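Local coordinates for protein bowman-Birk type bran trypsin inhibitor (Oryza sativa, PDB 2QN5) that probably inhibits trypsin-like serine proteases, as the part of a longer Bowman-Birk type inhibitor that holds two repeats, each with a predicted reactive bond for trypsin, at residues 1-6 and 56-61; 6-11 and 23-28; 69-74 and 118-123. All blocks are in the same frame, centred on the assembly; numbering follows the deposited sequence.

In the fold
The three contacts divide between two halves of a disulfide-rich chain with no helix. Contacts 1 and 2 adjoin in the first repeat, share Lys6 and reach neighbouring strands of one antiparallel sheet, 54-59 and 22-25, with contact 2 nested inside the loop that contact 1 closes. Both are surface contacts. Contact 1 is aromatic and aliphatic packing; contact 2 combines a disulfide with backbone and carboxylate hydrogen bonds. Contact 3, centred about 25 Å from the centre of contact 1 and about 18 Å from that of contact 2, lies on the opposite side of the chain's centre. Partly buried, it joins irregular loops through proline and aromatic packing.

Contact 1: 1-6 and 56-61; sequences MERPWK and DIYWGA
The irregular N-terminal segment 1-6 runs across strand 56-59 at 132° between end-to-end directions, coming closest where Arg3 CA lies 5.6 Å from Tyr58 CA. Tyr58 carries the contact: its CB points toward the N-terminal segment, and CG anti to the backbone N places the ring against Met1 and Arg3. Arg3 crosses it obliquely and sets CG over the centre of one face, 4.1 Å from the ring centroid, in a CH-pi contact. The Arg3 chain then bends at chi3, and the guanidinium, inclined 35° to the ring, has Tyr58 CZ over one of its faces. Over the opposite face of the ring, toward the rim, lies Gly60 N; a CB on this glycine would come too close to Tyr58 OH. Met1 slides past Tyr58 in the opposite direction, CG lying 3.8 Å from Tyr58 CD1, while its terminal CE reaches Ile57 O. Pro4 CD packs on Tyr58 CB at 3.8 Å, and, earlier along the strand, Pro4 CG meets Asp56 CB. The indole of Trp5 turns its edge to the strand, CZ3 being 3.6 Å from Asp56 O. Its NE1 makes a weak hydrogen bond to Pro63 O, and Trp59, farther along the strand, touches Pro18 of the predicted reactive bond. The segments are thus joined by CH-pi and apolar packing, the aliphatic part of Arg3 covering the tyrosine face, without mutual hydrogen bonds.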
# COMPACT_ATOMS: atom_id res chain seq x y z
N MET A 1 -2.63 -15.13 -5.59
CA MET A 1 -2.15 -15.54 -6.93
C MET A 1 -1.12 -16.64 -6.80
O MET A 1 -1.04 -17.31 -5.77
CB MET A 1 -1.56 -14.34 -7.67
CG MET A 1 -0.41 -13.65 -6.95
SD MET A 1 0.34 -12.33 -7.94
CE MET A 1 1.66 -13.22 -8.78
N GLU A 2 -0.32 -16.82 -7.85
CA GLU A 2 0.71 -17.85 -7.87
C GLU A 2 2.11 -17.36 -7.53
O GLU A 2 2.76 -16.67 -8.32
CB GLU A 2 0.74 -18.56 -9.23
CG GLU A 2 -0.16 -19.78 -9.30
CD GLU A 2 0.07 -20.75 -8.12
OE1 GLU A 2 -0.53 -21.86 -8.13
OE2 GLU A 2 0.84 -20.39 -7.18
N ARG A 3 2.55 -17.74 -6.33
CA ARG A 3 3.87 -17.39 -5.82
C ARG A 3 4.89 -17.87 -6.86
O ARG A 3 5.07 -19.07 -7.04
CB ARG A 3 4.07 -18.10 -4.49
CG ARG A 3 5.10 -17.50 -3.56
CD ARG A 3 5.48 -18.53 -2.48
NE ARG A 3 4.71 -18.46 -1.23
CZ ARG A 3 3.38 -18.53 -1.13
NH1 ARG A 3 2.80 -18.47 0.07
NH2 ARG A 3 2.62 -18.64 -2.21
N PRO A 4 5.57 -16.94 -7.56
CA PRO A 4 6.57 -17.29 -8.58
C PRO A 4 7.86 -17.91 -8.08
O PRO A 4 8.89 -17.79 -8.74
CB PRO A 4 6.81 -15.96 -9.29
CG PRO A 4 6.68 -14.98 -8.17
CD PRO A 4 5.42 -15.48 -7.47
N TRP A 5 7.82 -18.56 -6.92
CA TRP A 5 9.00 -19.21 -6.36
C TRP A 5 8.63 -20.05 -5.15
O TRP A 5 7.70 -19.71 -4.41
CB TRP A 5 10.03 -18.16 -5.96
CG TRP A 5 9.53 -17.20 -4.95
CD1 TRP A 5 9.24 -17.46 -3.64
CD2 TRP A 5 9.28 -15.81 -5.15
NE1 TRP A 5 8.83 -16.31 -3.01
CE2 TRP A 5 8.85 -15.28 -3.91
CE3 TRP A 5 9.38 -14.95 -6.25
CZ2 TRP A 5 8.52 -13.93 -3.75
CZ3 TRP A 5 9.05 -13.61 -6.09
CH2 TRP A 5 8.63 -13.11 -4.84
N LYS A 6 9.35 -21.14 -4.95
CA LYS A 6 9.09 -22.03 -3.83
C LYS A 6 9.64 -21.47 -2.52
O LYS A 6 8.95 -21.48 -1.50
CB LYS A 6 9.68 -23.42 -4.11
CG LYS A 6 8.82 -24.29 -5.04
CD LYS A 6 8.86 -23.81 -6.48
CE LYS A 6 7.88 -24.58 -7.36
NZ LYS A 6 6.48 -24.44 -6.89
N ASP A 56 9.35 -10.79 -10.83
CA ASP A 56 7.94 -11.10 -10.86
C ASP A 56 7.51 -10.72 -9.45
O ASP A 56 8.17 -11.07 -8.46
CB ASP A 56 7.74 -12.60 -11.11
CG ASP A 56 6.70 -12.88 -12.16
OD1 ASP A 56 5.53 -12.49 -11.97
OD2 ASP A 56 7.04 -13.50 -13.19
N ILE A 57 6.43 -9.95 -9.34
CA ILE A 57 5.98 -9.54 -8.02
C ILE A 57 4.81 -10.37 -7.56
O ILE A 57 3.80 -10.47 -8.27
CB ILE A 57 5.55 -8.07 -7.96
CG1 ILE A 57 6.70 -7.16 -8.40
CG2 ILE A 57 5.15 -7.71 -6.53
CD1 ILE A 57 6.32 -5.70 -8.53
N TYR A 58 4.96 -10.97 -6.38
CA TYR A 58 3.92 -11.77 -5.76
C TYR A 58 3.17 -10.80 -4.87
O TYR A 58 3.80 -9.96 -4.22
CB TYR A 58 4.52 -12.87 -4.90
CG TYR A 58 3.52 -13.58 -4.04
CD1 TYR A 58 2.54 -14.39 -4.59
CD2 TYR A 58 3.56 -13.45 -2.66
CE1 TYR A 58 1.62 -15.06 -3.78
CE2 TYR A 58 2.65 -14.11 -1.85
CZ TYR A 58 1.69 -14.91 -2.41
OH TYR A 58 0.79 -15.54 -1.60
N TRP A 59 1.85 -10.91 -4.85
CA TRP A 59 1.01 -10.05 -4.05
C TRP A 59 0.23 -10.96 -3.12
O TRP A 59 -0.71 -11.61 -3.56
CB TRP A 59 0.07 -9.30 -4.97
CG TRP A 59 -0.84 -8.32 -4.31
CD1 TRP A 59 -1.08 -8.17 -2.97
CD2 TRP A 59 -1.67 -7.36 -4.98
NE1 TRP A 59 -2.02 -7.18 -2.77
CE2 TRP A 59 -2.40 -6.67 -3.98
CE3 TRP A 59 -1.88 -7.02 -6.32
CZ2 TRP A 59 -3.31 -5.66 -4.30
CZ3 TRP A 59 -2.78 -6.02 -6.63
CH2 TRP A 59 -3.48 -5.36 -5.63
N GLY A 60 0.62 -11.02 -1.86
CA GLY A 60 -0.10 -11.88 -0.94
C GLY A 60 0.34 -11.74 0.49
O GLY A 60 1.34 -11.07 0.79
N ALA A 61 -0.41 -12.37 1.39
CA ALA A 61 -0.11 -12.32 2.80
C ALA A 61 1.27 -12.86 3.10
O ALA A 61 2.08 -12.16 3.68
CB ALA A 61 -1.13 -13.12 3.55

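Contact 2: 6-11 and 23-28; sequences KCCDNI and WRCNDE
Cys8 and Cys25 both hold SG anti to the backbone N (chi1 -175° and 174°), and this brings the sulfurs together in a disulfide with chi3 of 98°. Beside it, Ile11 and Cys25 form an antiparallel non-hydrogen-bonded pair, their CA atoms 4.9 Å apart. Asn10, centre of an inverse gamma turn, turns its carbonyl to the other segment: Asn26 N donates to Asn10 O at 2.9 Å, nearly along the C=O axis. The carboxylate of Asp27 reaches the backbone of segment 6-11. Its OD2 accepts Asp9 N at 3.1 Å, the donor standing above the carboxylate plane, and receives a weak second bond from Asn10 N. Asp9 OD2 lies 3.9 Å from Asp27 OD2, but the other Asp9 oxygen, OD1, accepts hydrogen bonds from Thr68 OG1 and Cys67 N, while Asn10 OD1 is bonded to His125. Toward the start of strand 22-25, Ile11 CG2 approaches Trp23 CE3 at 4.3 Å, and Trp23 NE1 donates to Gly60 O. The disulfide and the Asp27 carboxylate fix the loop before strand 11-13 against the end of strand 22-25 and the loop that follows it; the closeness of two carboxylates could raise the pKa of one, a tendency nearby N-H donors would probably offset.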
# COMPACT_ATOMS: atom_id res chain seq x y z
N LYS A 6 9.35 -21.14 -4.95
CA LYS A 6 9.09 -22.03 -3.83
C LYS A 6 9.64 -21.47 -2.52
O LYS A 6 8.95 -21.48 -1.50
CB LYS A 6 9.68 -23.42 -4.11
CG LYS A 6 8.82 -24.29 -5.04
CD LYS A 6 8.86 -23.81 -6.48
CE LYS A 6 7.88 -24.58 -7.36
NZ LYS A 6 6.48 -24.44 -6.89
N CYS A 7 10.87 -20.99 -2.52
CA CYS A 7 11.42 -20.42 -1.30
C CYS A 7 12.14 -19.14 -1.70
O CYS A 7 12.32 -18.88 -2.88
CB CYS A 7 12.40 -21.40 -0.64
SG CYS A 7 13.97 -21.59 -1.53
N CYS A 8 12.52 -18.32 -0.72
CA CYS A 8 13.25 -17.09 -1.03
C CYS A 8 13.84 -16.56 0.27
O CYS A 8 13.19 -16.59 1.31
CB CYS A 8 12.35 -16.03 -1.69
SG CYS A 8 13.27 -14.53 -2.21
N ASP A 9 15.09 -16.10 0.19
CA ASP A 9 15.82 -15.57 1.35
C ASP A 9 15.76 -14.05 1.30
O ASP A 9 15.12 -13.42 2.14
CB ASP A 9 17.28 -16.03 1.33
CG ASP A 9 17.42 -17.52 1.58
OD1 ASP A 9 17.12 -17.98 2.70
OD2 ASP A 9 17.81 -18.25 0.64
N ASN A 10 16.43 -13.48 0.30
CA ASN A 10 16.40 -12.04 0.13
C ASN A 10 15.03 -11.68 -0.40
O ASN A 10 14.81 -11.64 -1.62
CB ASN A 10 17.48 -11.58 -0.84
CG ASN A 10 18.81 -11.42 -0.16
OD1 ASN A 10 18.93 -10.68 0.81
ND2 ASN A 10 19.84 -12.11 -0.67
N ILE A 11 14.12 -11.43 0.53
CA ILE A 11 12.75 -11.06 0.19
C ILE A 11 12.60 -9.56 0.41
O ILE A 11 12.76 -9.07 1.53
CB ILE A 11 11.70 -11.79 1.08
CG1 ILE A 11 11.86 -13.31 0.95
CG2 ILE A 11 10.31 -11.40 0.63
CD1 ILE A 11 10.96 -14.09 1.89
N TRP A 23 5.31 -8.26 -2.83
CA TRP A 23 6.73 -8.46 -2.63
C TRP A 23 7.50 -8.95 -3.86
O TRP A 23 6.91 -9.48 -4.82
CB TRP A 23 6.97 -9.43 -1.46
CG TRP A 23 5.84 -9.55 -0.49
CD1 TRP A 23 4.58 -9.98 -0.76
CD2 TRP A 23 5.91 -9.38 0.94
NE1 TRP A 23 3.85 -10.10 0.41
CE2 TRP A 23 4.65 -9.73 1.46
CE3 TRP A 23 6.92 -8.96 1.82
CZ2 TRP A 23 4.37 -9.69 2.83
CZ3 TRP A 23 6.63 -8.92 3.18
CH2 TRP A 23 5.37 -9.28 3.68
N ARG A 24 8.81 -8.75 -3.82
CA ARG A 24 9.71 -9.17 -4.88
C ARG A 24 10.76 -10.10 -4.28
O ARG A 24 11.08 -10.01 -3.09
CB ARG A 24 10.36 -7.93 -5.51
CG ARG A 24 11.31 -8.22 -6.64
CD ARG A 24 11.69 -6.94 -7.36
NE ARG A 24 10.51 -6.22 -7.86
CZ ARG A 24 10.55 -5.29 -8.82
NH1 ARG A 24 11.70 -4.98 -9.40
NH2 ARG A 24 9.43 -4.67 -9.18
N CYS A 25 11.29 -11.02 -5.09
CA CYS A 25 12.32 -11.94 -4.59
C CYS A 25 13.65 -11.75 -5.29
O CYS A 25 13.72 -11.79 -6.52
CB CYS A 25 11.89 -13.40 -4.71
SG CYS A 25 13.24 -14.53 -4.25
N ASN A 26 14.69 -11.54 -4.51
CA ASN A 26 16.03 -11.34 -5.05
C ASN A 26 16.70 -12.67 -5.39
O ASN A 26 16.69 -13.11 -6.54
CB ASN A 26 16.89 -10.56 -4.05
CG ASN A 26 16.40 -9.13 -3.83
OD1 ASN A 26 16.92 -8.41 -2.97
ND2 ASN A 26 15.40 -8.70 -4.61
N ASP A 27 17.28 -13.31 -4.38
CA ASP A 27 17.98 -14.57 -4.56
C ASP A 27 18.92 -14.60 -5.77
O ASP A 27 18.55 -14.20 -6.88
CB ASP A 27 16.98 -15.73 -4.66
CG ASP A 27 16.75 -16.42 -3.33
OD1 ASP A 27 16.40 -17.62 -3.33
OD2 ASP A 27 16.91 -15.75 -2.28
N GLU A 28 20.13 -15.10 -5.53
CA GLU A 28 21.17 -15.23 -6.56
C GLU A 28 20.62 -16.01 -7.77
O GLU A 28 20.50 -15.47 -8.87
CB GLU A 28 22.39 -15.94 -5.96
CG GLU A 28 22.63 -15.72 -4.45
CD GLU A 28 22.79 -14.25 -4.04
OE1 GLU A 28 23.53 -13.51 -4.72
OE2 GLU A 28 22.17 -13.84 -3.02

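Contact 3: 69-74 and 118-123; sequences PRPWGD and CKDRFT
Both segments are irregular loops, their touching parts 121° apart in direction, and they come closest where Pro71 CA lies 6.0 Å from Asp120 CA. Residues 70-73 make a type I beta turn that presents Pro71 to the other segment. Pro71 faces Asp120 and Phe122: its CD lies against Phe122 CD2, the proline and the phenylalanine crossing at about a right angle. Phe122, with CG anti to the backbone N, reaches across to the turn. Extended from CG to NE, the Arg70 side chain passes the phenyl edge with CG in the ring plane, 3.7 Å from Phe122 CE2. Its guanidinium lies obliquely to that ring, with Arg70 NH2 3.5 Å from Phe122 CE2, and also makes a cation-pi contact with Phe66. Thr123 O sits at the guanidinium edge, and Trp72 CH2 also turns to it, at 3.5 Å. The six-membered ring of Trp72 and the Phe122 ring are near parallel, 26° between planes, but slid so far apart, with centroids 5.7 Å from each other, that they barely overlap. Replacing Asp120 by an alanine would remove the carboxylate beside the proline ring and would probably disturb the contacts with Lys103 and Asp104. Cys118 is tied to Cys102, so the contact joins the turn opening the second Bowman-Birk repeat to a disulfide-anchored loop, in keeping with a family in which cystine bridges hold together chains poor in regular secondary structure.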
# COMPACT_ATOMS: atom_id res chain seq x y z
N PRO A 69 16.90 -22.10 6.94
CA PRO A 69 16.45 -21.65 8.27
C PRO A 69 17.33 -20.65 9.01
O PRO A 69 18.48 -20.40 8.65
CB PRO A 69 16.26 -22.96 9.05
CG PRO A 69 17.18 -23.90 8.38
CD PRO A 69 17.03 -23.57 6.91
N ARG A 70 16.75 -20.07 10.05
CA ARG A 70 17.42 -19.07 10.85
C ARG A 70 17.37 -19.40 12.33
O ARG A 70 16.37 -19.86 12.84
CB ARG A 70 16.74 -17.74 10.61
CG ARG A 70 16.83 -17.31 9.17
CD ARG A 70 15.66 -16.47 8.74
NE ARG A 70 15.83 -16.03 7.36
CZ ARG A 70 16.81 -15.23 6.95
NH1 ARG A 70 16.89 -14.88 5.67
NH2 ARG A 70 17.70 -14.77 7.81
N PRO A 71 18.47 -19.12 13.04
CA PRO A 71 18.57 -19.39 14.47
C PRO A 71 17.24 -19.18 15.17
O PRO A 71 16.78 -20.03 15.94
CB PRO A 71 19.63 -18.39 14.92
CG PRO A 71 20.55 -18.34 13.73
CD PRO A 71 19.58 -18.26 12.58
N TRP A 72 16.62 -18.03 14.88
CA TRP A 72 15.33 -17.64 15.45
C TRP A 72 14.35 -18.77 15.18
O TRP A 72 13.20 -18.75 15.63
CB TRP A 72 14.87 -16.32 14.78
CG TRP A 72 16.02 -15.38 14.55
CD1 TRP A 72 16.87 -14.89 15.50
CD2 TRP A 72 16.56 -14.96 13.28
NE1 TRP A 72 17.91 -14.21 14.91
CE2 TRP A 72 17.74 -14.23 13.55
CE3 TRP A 72 16.16 -15.12 11.96
CZ2 TRP A 72 18.53 -13.67 12.54
CZ3 TRP A 72 16.94 -14.56 10.95
CH2 TRP A 72 18.12 -13.85 11.25
N GLY A 73 14.84 -19.76 14.45
CA GLY A 73 14.05 -20.91 14.09
C GLY A 73 13.08 -20.61 12.98
O GLY A 73 13.13 -21.22 11.90
N ASP A 74 12.20 -19.64 13.21
CA ASP A 74 11.21 -19.32 12.22
C ASP A 74 10.59 -17.96 12.47
O ASP A 74 10.91 -17.00 11.76
CB ASP A 74 10.14 -20.40 12.24
CG ASP A 74 9.24 -20.32 11.05
OD1 ASP A 74 9.75 -20.52 9.93
OD2 ASP A 74 8.03 -20.06 11.25
N CYS A 118 16.90 -17.66 21.87
CA CYS A 118 18.25 -18.02 21.43
C CYS A 118 18.94 -16.85 20.75
O CYS A 118 18.38 -16.20 19.88
CB CYS A 118 18.21 -19.20 20.46
SG CYS A 118 19.86 -19.67 19.85
N LYS A 119 20.18 -16.59 21.16
CA LYS A 119 20.93 -15.49 20.57
C LYS A 119 21.94 -16.08 19.61
O LYS A 119 22.76 -16.90 20.00
CB LYS A 119 21.65 -14.72 21.67
N ASP A 120 21.88 -15.67 18.34
CA ASP A 120 22.81 -16.18 17.34
C ASP A 120 23.52 -15.08 16.54
O ASP A 120 22.93 -14.05 16.19
CB ASP A 120 22.11 -17.14 16.38
CG ASP A 120 22.16 -18.57 16.85
OD1 ASP A 120 21.62 -18.86 17.93
OD2 ASP A 120 22.75 -19.41 16.14
N ARG A 121 24.79 -15.33 16.24
CA ARG A 121 25.61 -14.37 15.51
C ARG A 121 25.16 -14.17 14.07
O ARG A 121 25.47 -13.14 13.45
CB ARG A 121 27.07 -14.81 15.54
CG ARG A 121 27.62 -15.08 16.94
CD ARG A 121 27.44 -13.87 17.87
NE ARG A 121 26.13 -13.85 18.53
CZ ARG A 121 25.70 -12.86 19.31
NH1 ARG A 121 24.51 -12.93 19.87
NH2 ARG A 121 26.46 -11.79 19.53
N PHE A 122 24.42 -15.14 13.54
CA PHE A 122 23.93 -15.08 12.16
C PHE A 122 23.10 -13.81 11.84
O PHE A 122 22.31 -13.33 12.66
CB PHE A 122 23.12 -16.35 11.83
CG PHE A 122 22.45 -16.32 10.47
CD1 PHE A 122 23.21 -16.14 9.31
CD2 PHE A 122 21.07 -16.45 10.35
CE1 PHE A 122 22.60 -16.09 8.05
CE2 PHE A 122 20.45 -16.40 9.11
CZ PHE A 122 21.22 -16.22 7.95
N THR A 123 23.30 -13.29 10.62
CA THR A 123 22.59 -12.09 10.17
C THR A 123 21.45 -12.43 9.21
O THR A 123 20.92 -13.54 9.21
CB THR A 123 23.54 -11.13 9.45
OG1 THR A 123 23.74 -11.59 8.10
CG2 THR A 123 24.88 -11.06 10.16